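Side-chain contacts in uncharacterized conserved protein of COG5135 (Nostoc punctiforme, PDB 2I51), which binds flavin mononucleotide and is related to pyridoxamine 5'-phosphate oxidases, though its own substrate and reaction are not known: residues R37-T42 / A66-Q71; Q107-A112 / F155-L160. All blocks are in the same frame, centred on the assembly; numbering follows the deposited sequence.

Interaction 1: residues R37-T42 / A66-Q71. With FMN (flavin mononucleotide), chain C.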
ATOM      1  N   ARG A  37     -14.247  -5.506  -1.074  1.00 17.21           N
ATOM      2  CA  ARG A  37     -12.834  -5.887  -1.249  1.00 16.31           C
ATOM      3  C   ARG A  37     -11.943  -4.635  -1.132  1.00 15.67           C
ATOM      4  O   ARG A  37     -12.329  -3.536  -1.503  1.00 15.75           O
ATOM      5  CB  ARG A  37     -12.620  -6.510  -2.621  1.00 15.94           C
ATOM      6  CG  ARG A  37     -13.353  -7.864  -2.789  1.00 17.26           C
ATOM      7  CD  ARG A  37     -13.185  -8.366  -4.210  1.00 24.85           C
ATOM      8  NE  ARG A  37     -13.722  -9.739  -4.295  1.00 30.70           N
ATOM      9  CZ  ARG A  37     -13.821 -10.473  -5.403  1.00 37.26           C
ATOM     10  NH1 ARG A  37     -13.442 -10.005  -6.588  1.00 36.55           N
ATOM     11  NH2 ARG A  37     -14.313 -11.699  -5.312  1.00 40.33           N
ATOM     12  N   PRO A  38     -10.698  -4.798  -0.675  1.00 14.94           N
ATOM     13  CA  PRO A  38      -9.764  -3.674  -0.555  1.00 14.78           C
ATOM     14  C   PRO A  38      -9.229  -3.279  -1.921  1.00 17.32           C
ATOM     15  O   PRO A  38      -9.271  -4.044  -2.895  1.00 17.62           O
ATOM     16  CB  PRO A  38      -8.651  -4.262   0.298  1.00 15.70           C
ATOM     17  CG  PRO A  38      -8.674  -5.696  -0.059  1.00 18.20           C
ATOM     18  CD  PRO A  38     -10.082  -6.071  -0.261  1.00 17.81           C
ATOM     19  N   ALA A  39      -8.697  -2.065  -1.968  1.00 14.69           N
ATOM     20  CA  ALA A  39      -7.972  -1.517  -3.129  1.00 16.00           C
ATOM     21  C   ALA A  39      -6.798  -0.751  -2.573  1.00 15.89           C
ATOM     22  O   ALA A  39      -6.864  -0.211  -1.481  1.00 17.27           O
ATOM     23  CB  ALA A  39      -8.865  -0.597  -4.004  1.00 17.46           C
ATOM     24  N   ASN A  40      -5.716  -0.736  -3.307  1.00 12.94           N
ATOM     25  CA  ASN A  40      -4.464  -0.181  -2.803  1.00 13.35           C
ATOM     26  C   ASN A  40      -3.650   0.362  -3.964  1.00 14.81           C
ATOM     27  O   ASN A  40      -3.395  -0.362  -4.905  1.00 16.07           O
ATOM     28  CB  ASN A  40      -3.715  -1.312  -2.107  1.00 14.40           C
ATOM     29  CG  ASN A  40      -2.653  -0.838  -1.116  1.00 16.91           C
ATOM     30  OD1 ASN A  40      -2.547   0.352  -0.803  1.00 16.64           O
ATOM     31  ND2 ASN A  40      -1.863  -1.831  -0.581  1.00 17.16           N
ATOM     32  N   ARG A  41      -3.220   1.621  -3.870  1.00 13.29           N
ATOM     33  CA  ARG A  41      -2.389   2.220  -4.938  1.00 13.53           C
ATOM     34  C   ARG A  41      -1.510   3.298  -4.401  1.00 13.01           C
ATOM     35  O   ARG A  41      -1.805   3.906  -3.374  1.00 14.64           O
ATOM     36  CB  ARG A  41      -3.245   2.762  -6.074  1.00 14.98           C
ATOM     37  CG  ARG A  41      -3.866   4.090  -5.839  1.00 14.45           C
ATOM     38  CD  ARG A  41      -5.004   4.085  -4.834  1.00 14.32           C
ATOM     39  NE  ARG A  41      -6.200   3.400  -5.285  1.00 14.18           N
ATOM     40  CZ  ARG A  41      -7.242   3.024  -4.546  1.00 13.73           C
ATOM     41  NH1 ARG A  41      -7.204   3.029  -3.202  1.00 16.14           N
ATOM     42  NH2 ARG A  41      -8.306   2.574  -5.152  1.00 17.41           N
ATOM     43  N   THR A  42      -0.444   3.586  -5.141  1.00 13.52           N
ATOM     44  CA  THR A  42       0.495   4.605  -4.766  1.00 13.52           C
ATOM     45  C   THR A  42      -0.015   5.993  -5.151  1.00 15.19           C
ATOM     46  O   THR A  42      -0.579   6.154  -6.261  1.00 14.27           O
ATOM     47  CB  THR A  42       1.869   4.353  -5.421  1.00 15.18           C
ATOM     48  OG1 THR A  42       2.333   3.043  -5.038  1.00 16.01           O
ATOM     49  CG2 THR A  42       2.918   5.393  -4.987  1.00 15.59           C
ATOM     50  N   ALA A  66     -12.186   7.437  -6.937  1.00 19.83           N
ATOM     51  CA  ALA A  66     -13.131   8.548  -6.651  1.00 21.01           C
ATOM     52  C   ALA A  66     -14.469   8.021  -6.181  1.00 21.96           C
ATOM     53  O   ALA A  66     -14.982   8.465  -5.151  1.00 21.14           O
ATOM     54  CB  ALA A  66     -13.276   9.498  -7.863  1.00 23.26           C
ATOM     55  N   ASP A  67     -15.025   7.044  -6.887  1.00 21.63           N
ATOM     56  CA  ASP A  67     -16.311   6.515  -6.472  1.00 21.26           C
ATOM     57  C   ASP A  67     -16.190   5.694  -5.201  1.00 21.95           C
ATOM     58  O   ASP A  67     -17.069   5.687  -4.345  1.00 21.06           O
ATOM     59  CB  ASP A  67     -16.943   5.641  -7.545  1.00 23.71           C
ATOM     60  CG  ASP A  67     -18.332   5.220  -7.168  1.00 33.65           C
ATOM     61  OD1 ASP A  67     -19.208   6.115  -7.078  1.00 44.48           O
ATOM     62  OD2 ASP A  67     -18.540   4.015  -6.904  1.00 45.05           O
ATOM     63  N   GLN A  68     -15.066   4.997  -5.046  1.00 19.08           N
ATOM     64  CA  GLN A  68     -14.884   4.202  -3.827  1.00 18.35           C
ATOM     65  C   GLN A  68     -14.907   5.138  -2.615  1.00 18.97           C
ATOM     66  O   GLN A  68     -15.521   4.825  -1.599  1.00 19.62           O
ATOM     67  CB  GLN A  68     -13.555   3.439  -3.829  1.00 18.19           C
ATOM     68  CG  GLN A  68     -13.416   2.379  -4.969  1.00 15.55           C
ATOM     69  CD  GLN A  68     -12.009   1.898  -5.179  1.00 16.12           C
ATOM     70  OE1 GLN A  68     -11.107   2.167  -4.381  1.00 17.49           O
ATOM     71  NE2 GLN A  68     -11.801   1.170  -6.274  1.00 17.90           N
ATOM     72  N   ILE A  69     -14.222   6.266  -2.720  1.00 18.64           N
ATOM     73  CA  ILE A  69     -14.109   7.216  -1.612  1.00 18.47           C
ATOM     74  C   ILE A  69     -15.458   7.858  -1.304  1.00 20.21           C
ATOM     75  O   ILE A  69     -15.828   8.047  -0.139  1.00 19.64           O
ATOM     76  CB  ILE A  69     -13.012   8.248  -1.932  1.00 17.55           C
ATOM     77  CG1 ILE A  69     -11.662   7.538  -1.923  1.00 18.01           C
ATOM     78  CG2 ILE A  69     -13.018   9.420  -0.959  1.00 19.15           C
ATOM     79  CD1 ILE A  69     -10.518   8.302  -2.536  1.00 20.02           C
ATOM     80  N   GLN A  70     -16.207   8.206  -2.341  1.00 19.19           N
ATOM     81  CA  GLN A  70     -17.521   8.770  -2.119  1.00 20.70           C
ATOM     82  C   GLN A  70     -18.431   7.837  -1.345  1.00 22.44           C
ATOM     83  O   GLN A  70     -19.222   8.292  -0.515  1.00 26.01           O
ATOM     84  CB  GLN A  70     -18.151   9.151  -3.468  1.00 23.14           C
ATOM     85  CG  GLN A  70     -17.352  10.248  -4.171  1.00 31.58           C
ATOM     86  N   GLN A  71     -18.332   6.531  -1.603  1.00 20.68           N
ATOM     87  CA  GLN A  71     -19.155   5.560  -0.885  1.00 21.29           C
ATOM     88  C   GLN A  71     -18.618   5.186   0.499  1.00 21.72           C
ATOM     89  O   GLN A  71     -19.399   4.896   1.396  1.00 24.11           O
ATOM     90  CB  GLN A  71     -19.399   4.303  -1.726  1.00 22.28           C
ATOM     91  CG  GLN A  71     -20.095   4.604  -3.041  1.00 23.14           C
ATOM     92  CD  GLN A  71     -20.674   3.365  -3.723  1.00 28.40           C
ATOM     93  OE1 GLN A  71     -21.277   2.507  -3.078  1.00 44.05           O
ATOM     94  NE2 GLN A  71     -20.496   3.283  -5.042  1.00 39.76           N
TER
HETATM   95  N1  FMN C 300      -2.647   8.458  -8.868  1.00 10.57           N
HETATM   96  C2  FMN C 300      -3.320   9.511  -8.373  1.00 13.59           C
HETATM   97  O2  FMN C 300      -4.548   9.606  -8.465  1.00 15.73           O
HETATM   98  N3  FMN C 300      -2.633  10.497  -7.692  1.00 13.29           N
HETATM   99  C4  FMN C 300      -1.281  10.468  -7.522  1.00 13.00           C
HETATM  100  O4  FMN C 300      -0.672  11.312  -6.765  1.00 13.19           O
HETATM  101  C4A FMN C 300      -0.574   9.388  -8.027  1.00 11.01           C
HETATM  102  N5  FMN C 300       0.804   9.317  -7.908  1.00 12.49           N
HETATM  103  C5A FMN C 300       1.435   8.096  -8.265  1.00 11.36           C
HETATM  104  C6  FMN C 300       2.788   7.959  -8.044  1.00 11.20           C
HETATM  105  C7  FMN C 300       3.487   6.792  -8.397  1.00 11.07           C
HETATM  106  C7M FMN C 300       4.897   6.578  -7.912  1.00 13.80           C
HETATM  107  C8  FMN C 300       2.761   5.792  -9.040  1.00 10.38           C
HETATM  108  C8M FMN C 300       3.401   4.408  -9.213  1.00 12.84           C
HETATM  109  C9  FMN C 300       1.394   5.937  -9.285  1.00 11.36           C
HETATM  110  C9A FMN C 300       0.736   7.107  -8.937  1.00 11.44           C
HETATM  111  N10 FMN C 300      -0.606   7.286  -9.186  1.00 12.20           N
HETATM  112  C10 FMN C 300      -1.277   8.366  -8.700  1.00 11.26           C
HETATM  113  C1' FMN C 300      -1.386   6.299 -10.046  1.00 12.17           C
HETATM  114  C2' FMN C 300      -2.149   5.362  -9.100  1.00 12.35           C
HETATM  115  O2' FMN C 300      -1.231   4.490  -8.394  1.00 11.53           O
HETATM  116  C3' FMN C 300      -3.254   4.546  -9.797  1.00 13.45           C
HETATM  117  O3' FMN C 300      -2.666   3.880 -10.898  1.00 14.05           O
HETATM  118  C4' FMN C 300      -4.321   5.537 -10.308  1.00 15.24           C
HETATM  119  O4' FMN C 300      -4.629   6.594  -9.394  1.00 16.35           O
HETATM  120  C5' FMN C 300      -5.606   4.741 -10.527  1.00 15.93           C
HETATM  121  O5' FMN C 300      -6.003   4.160  -9.291  1.00 13.89           O
HETATM  122  P   FMN C 300      -7.511   3.786  -9.040  1.00 15.46           P
HETATM  123  O1P FMN C 300      -8.354   5.003  -8.904  1.00 16.15           O
HETATM  124  O2P FMN C 300      -7.950   2.948 -10.282  1.00 19.37           O
HETATM  125  O3P FMN C 300      -7.548   2.874  -7.857  1.00 16.60           O
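Ala-39 on strand 38-44 and Gln-68 on helix 64-71 are the nearest pair along the two backbones, their CA atoms 9.0 Å apart, and long side chains bridge that gap. Reaching in from the opposite direction, Arg-41 NH2 donates to Gln-68 OE1 at 2.9 Å, with the oxygen near the guanidinium plane but the nitrogen tilted 27° from the carbonyl plane. Gln-68 OE1 also lies 3.6 Å from Ala-39 CB and hydrogen-bonds Thr-31 of strand 26-32. Arg-41 CG sits between the backbone N and the carbonyl carbon (chi1 80°), and further bends at chi2 and chi3 fold the chain along the ribityl part of the flavin mononucleotide. There Arg-41 NE (3.0 Å) and Arg-41 NH2 (2.8 Å) both donate to FMN O3P. This is the phosphate end of the flavin site in a pyridoxamine 5'-phosphate oxidase-like fold; Thr-59 and Lys-65 also hydrogen-bond the cofactor, as do Gln-87 and Arg-89 of the second subunit, so the site lies at the dimer interface. A leucine in place of Arg-41 would probably leave O3P without two donors and a nearby positive charge, and Gln-68 OE1 with Thr-31 but without its arginine donor. Arg-41 NH1 bonds Leu-29 O and Thr-31, which helps hold the guanidinium in place. Thr-42 O accepts a 2.8 Å bond from FMN O2', while Thr-42 CG2 touches FMN C7 at 3.7 Å.

Interaction 2: residues Q107-A112 / F155-L160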
ATOM      1  N   GLN A 107     -12.871  25.010  -1.541  1.00 12.87           N
ATOM      2  CA  GLN A 107     -12.451  25.353  -2.930  1.00 11.12           C
ATOM      3  C   GLN A 107     -11.138  26.128  -2.954  1.00 11.96           C
ATOM      4  O   GLN A 107     -10.303  25.867  -3.806  1.00 13.09           O
ATOM      5  CB  GLN A 107     -13.552  26.018  -3.729  1.00 12.59           C
ATOM      6  CG  GLN A 107     -14.656  25.030  -4.088  1.00 14.66           C
ATOM      7  CD  GLN A 107     -14.221  23.927  -5.007  1.00 14.59           C
ATOM      8  OE1 GLN A 107     -13.398  24.156  -5.905  1.00 14.83           O
ATOM      9  NE2 GLN A 107     -14.786  22.701  -4.803  1.00 14.37           N
ATOM     10  N   PRO A 108     -10.917  27.131  -2.060  1.00 12.23           N
ATOM     11  CA  PRO A 108      -9.636  27.796  -2.088  1.00 13.44           C
ATOM     12  C   PRO A 108      -8.452  26.826  -1.941  1.00 12.36           C
ATOM     13  O   PRO A 108      -7.424  27.014  -2.620  1.00 12.87           O
ATOM     14  CB  PRO A 108      -9.731  28.800  -0.935  1.00 13.69           C
ATOM     15  CG  PRO A 108     -11.202  29.078  -0.827  1.00 12.85           C
ATOM     16  CD  PRO A 108     -11.856  27.786  -1.101  1.00 13.08           C
ATOM     17  N   ALA A 109      -8.586  25.786  -1.100  1.00 13.27           N
ATOM     18  CA  ALA A 109      -7.537  24.806  -0.966  1.00 12.85           C
ATOM     19  C   ALA A 109      -7.330  24.043  -2.246  1.00 12.98           C
ATOM     20  O   ALA A 109      -6.228  23.743  -2.628  1.00 13.85           O
ATOM     21  CB  ALA A 109      -7.839  23.835   0.182  1.00 14.54           C
ATOM     22  N   ARG A 110      -8.413  23.665  -2.899  1.00 12.39           N
ATOM     23  CA  ARG A 110      -8.319  22.960  -4.183  1.00 12.21           C
ATOM     24  C   ARG A 110      -7.641  23.795  -5.270  1.00 11.82           C
ATOM     25  O   ARG A 110      -6.788  23.298  -6.022  1.00 13.27           O
ATOM     26  CB  ARG A 110      -9.722  22.506  -4.610  1.00 13.19           C
ATOM     27  CG  ARG A 110      -9.834  21.830  -5.998  1.00 12.82           C
ATOM     28  CD  ARG A 110     -11.228  21.349  -6.278  1.00 13.30           C
ATOM     29  NE  ARG A 110     -11.375  20.890  -7.653  1.00 14.88           N
ATOM     30  CZ  ARG A 110     -11.935  21.580  -8.643  1.00 15.86           C
ATOM     31  NH1 ARG A 110     -12.461  22.792  -8.442  1.00 14.17           N
ATOM     32  NH2 ARG A 110     -11.934  21.054  -9.864  1.00 15.03           N
ATOM     33  N   ILE A 111      -8.038  25.047  -5.333  1.00 11.64           N
ATOM     34  CA  ILE A 111      -7.487  25.998  -6.321  1.00 12.19           C
ATOM     35  C   ILE A 111      -5.991  26.219  -6.061  1.00 12.54           C
ATOM     36  O   ILE A 111      -5.167  26.212  -6.973  1.00 13.65           O
ATOM     37  CB  ILE A 111      -8.253  27.337  -6.282  1.00 12.12           C
ATOM     38  CG1 ILE A 111      -9.689  27.097  -6.739  1.00 11.87           C
ATOM     39  CG2 ILE A 111      -7.555  28.365  -7.200  1.00 14.30           C
ATOM     40  CD1 ILE A 111     -10.746  28.138  -6.252  1.00 12.81           C
ATOM     41  N   ALA A 112      -5.596  26.411  -4.789  1.00 12.27           N
ATOM     42  CA  ALA A 112      -4.210  26.561  -4.432  1.00 13.82           C
ATOM     43  C   ALA A 112      -3.406  25.347  -4.845  1.00 13.18           C
ATOM     44  O   ALA A 112      -2.306  25.480  -5.364  1.00 14.81           O
ATOM     45  CB  ALA A 112      -4.069  26.813  -2.897  1.00 14.95           C
ATOM     46  N   PHE A 155     -10.245  17.533 -11.868  1.00 14.69           N
ATOM     47  CA  PHE A 155      -9.234  17.652 -10.819  1.00 14.10           C
ATOM     48  C   PHE A 155      -9.836  17.640  -9.438  1.00 14.30           C
ATOM     49  O   PHE A 155     -10.701  18.474  -9.137  1.00 14.77           O
ATOM     50  CB  PHE A 155      -8.508  18.990 -10.975  1.00 12.61           C
ATOM     51  CG  PHE A 155      -7.487  19.232  -9.887  1.00 14.95           C
ATOM     52  CD1 PHE A 155      -6.284  18.507  -9.857  1.00 13.20           C
ATOM     53  CD2 PHE A 155      -7.679  20.215  -8.919  1.00 13.33           C
ATOM     54  CE1 PHE A 155      -5.354  18.724  -8.859  1.00 14.23           C
ATOM     55  CE2 PHE A 155      -6.761  20.395  -7.904  1.00 13.13           C
ATOM     56  CZ  PHE A 155      -5.593  19.684  -7.890  1.00 13.56           C
ATOM     57  N   CYS A 156      -9.334  16.733  -8.568  1.00 14.22           N
ATOM     58  CA  CYS A 156      -9.712  16.694  -7.183  1.00 13.54           C
ATOM     59  C   CYS A 156      -8.527  16.873  -6.278  1.00 16.40           C
ATOM     60  O   CYS A 156      -7.428  16.359  -6.530  1.00 15.84           O
ATOM     61  CB  CYS A 156     -10.213  15.324  -6.830  1.00 16.50           C
ATOM     62  SG  CYS A 156     -11.624  14.829  -7.714  1.00 21.76           S
ATOM     63  N   LEU A 157      -8.770  17.602  -5.199  1.00 13.91           N
ATOM     64  CA  LEU A 157      -7.903  17.621  -4.009  1.00 16.23           C
ATOM     65  C   LEU A 157      -8.491  16.559  -3.051  1.00 15.15           C
ATOM     66  O   LEU A 157      -9.665  16.505  -2.770  1.00 17.84           O
ATOM     67  CB  LEU A 157      -7.915  18.989  -3.319  1.00 14.66           C
ATOM     68  CG  LEU A 157      -7.208  19.059  -1.950  1.00 15.39           C
ATOM     69  CD1 LEU A 157      -5.724  18.721  -2.015  1.00 16.45           C
ATOM     70  CD2 LEU A 157      -7.404  20.484  -1.360  1.00 17.48           C
ATOM     71  N   LEU A 158      -7.635  15.678  -2.604  1.00 14.78           N
ATOM     72  CA  LEU A 158      -8.004  14.612  -1.650  1.00 15.97           C
ATOM     73  C   LEU A 158      -7.274  14.886  -0.345  1.00 15.59           C
ATOM     74  O   LEU A 158      -6.030  15.031  -0.341  1.00 16.73           O
ATOM     75  CB  LEU A 158      -7.663  13.271  -2.265  1.00 16.46           C
ATOM     76  CG  LEU A 158      -7.899  12.044  -1.435  1.00 19.40           C
ATOM     77  CD1 LEU A 158      -9.392  11.937  -1.077  1.00 19.90           C
ATOM     78  CD2 LEU A 158      -7.407  10.805  -2.255  1.00 21.38           C
ATOM     79  N   LEU A 159      -8.018  15.009   0.746  1.00 14.79           N
ATOM     80  CA  LEU A 159      -7.442  15.193   2.091  1.00 15.96           C
ATOM     81  C   LEU A 159      -7.659  13.949   2.922  1.00 16.26           C
ATOM     82  O   LEU A 159      -8.772  13.405   2.913  1.00 16.87           O
ATOM     83  CB  LEU A 159      -8.117  16.339   2.776  1.00 16.32           C
ATOM     84  CG  LEU A 159      -7.995  17.679   2.079  1.00 14.97           C
ATOM     85  CD1 LEU A 159      -8.895  18.721   2.846  1.00 18.88           C
ATOM     86  CD2 LEU A 159      -6.556  18.199   1.917  1.00 16.51           C
ATOM     87  N   LEU A 160      -6.653  13.564   3.697  1.00 15.27           N
ATOM     88  CA  LEU A 160      -6.773  12.567   4.744  1.00 15.45           C
ATOM     89  C   LEU A 160      -6.560  13.221   6.099  1.00 14.93           C
ATOM     90  O   LEU A 160      -5.554  13.909   6.321  1.00 16.61           O
ATOM     91  CB  LEU A 160      -5.740  11.459   4.531  1.00 14.98           C
ATOM     92  CG  LEU A 160      -5.740  10.435   5.678  1.00 19.52           C
ATOM     93  CD1 LEU A 160      -6.946   9.599   5.605  1.00 20.26           C
ATOM     94  CD2 LEU A 160      -4.447   9.565   5.531  1.00 24.12           C
TER
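Two nitrogens of Arg-110, NE at 2.9 Å and NH2 at 3.0 Å, converge on the single backbone oxygen of Phe-155, its atom O. The oxygen sits almost exactly in the guanidinium plane, at the edge between the two donors; NH2 meets it in the carbonyl plane, whereas NE is tilted 31° out of that plane. With CG anti to the backbone N (chi1 176°) and the chain extended as far as NE, Arg-110 runs past the Phe-155 side chain in the opposite direction, laying its CG 3.9 Å from ring atom CE2. Phe-155 CE2 also lies 3.5 Å from Arg-110 O, which meets the ring at its edge, near its plane. One helix position back, Ala-109 CB packs on Leu-157 CD2 at 3.7 Å, and Leu-157 CD2 also rests against the peptide joining Ala-109 to Arg-110. Further out, Gln-107 OE1 accepts from Arg-110 NH1 at 3.0 Å on a lone pair in its carbonyl plane. Gln-107 is itself anchored through NE2 to Ser-98 O, making it the second-shell residue that helps fix the guanidinium's rotation. The Phe-155 ring is steadied by edge-to-face stacks with Trp-114 and Phe-125. The axes of segments 107-112 and 155-160 run 112° apart in N-to-C direction and approach to 8.2 Å, on a part of the antiparallel sheet where strand 155-169 runs between strands 55-60 and 86-97; Arg-110 also touches Ile-97 of the latter, and Met-113 continues the helix packing onto Phe-155 and Leu-157.

Overall arrangement
Both contacts are buried and pack a helix against the same antiparallel sheet, with centres about 18 Å apart; they follow one another along the chain. They meet where Ile-69 CD1 of helix 64-71 packs 4.0 Å from Leu-158 CD2 of strand 155-169. Each turns on an arginine, differently employed. In interaction 1 the arginine belongs to the strand and shares its donors between a helix glutamine and the cofactor phosphate, near residues of the second subunit. In interaction 2 it belongs to the helix and holds a strand carbonyl amid apolar and aromatic side chains, untouched by the other subunit. Interaction 2 also buries more surface, 241 against 84 Å².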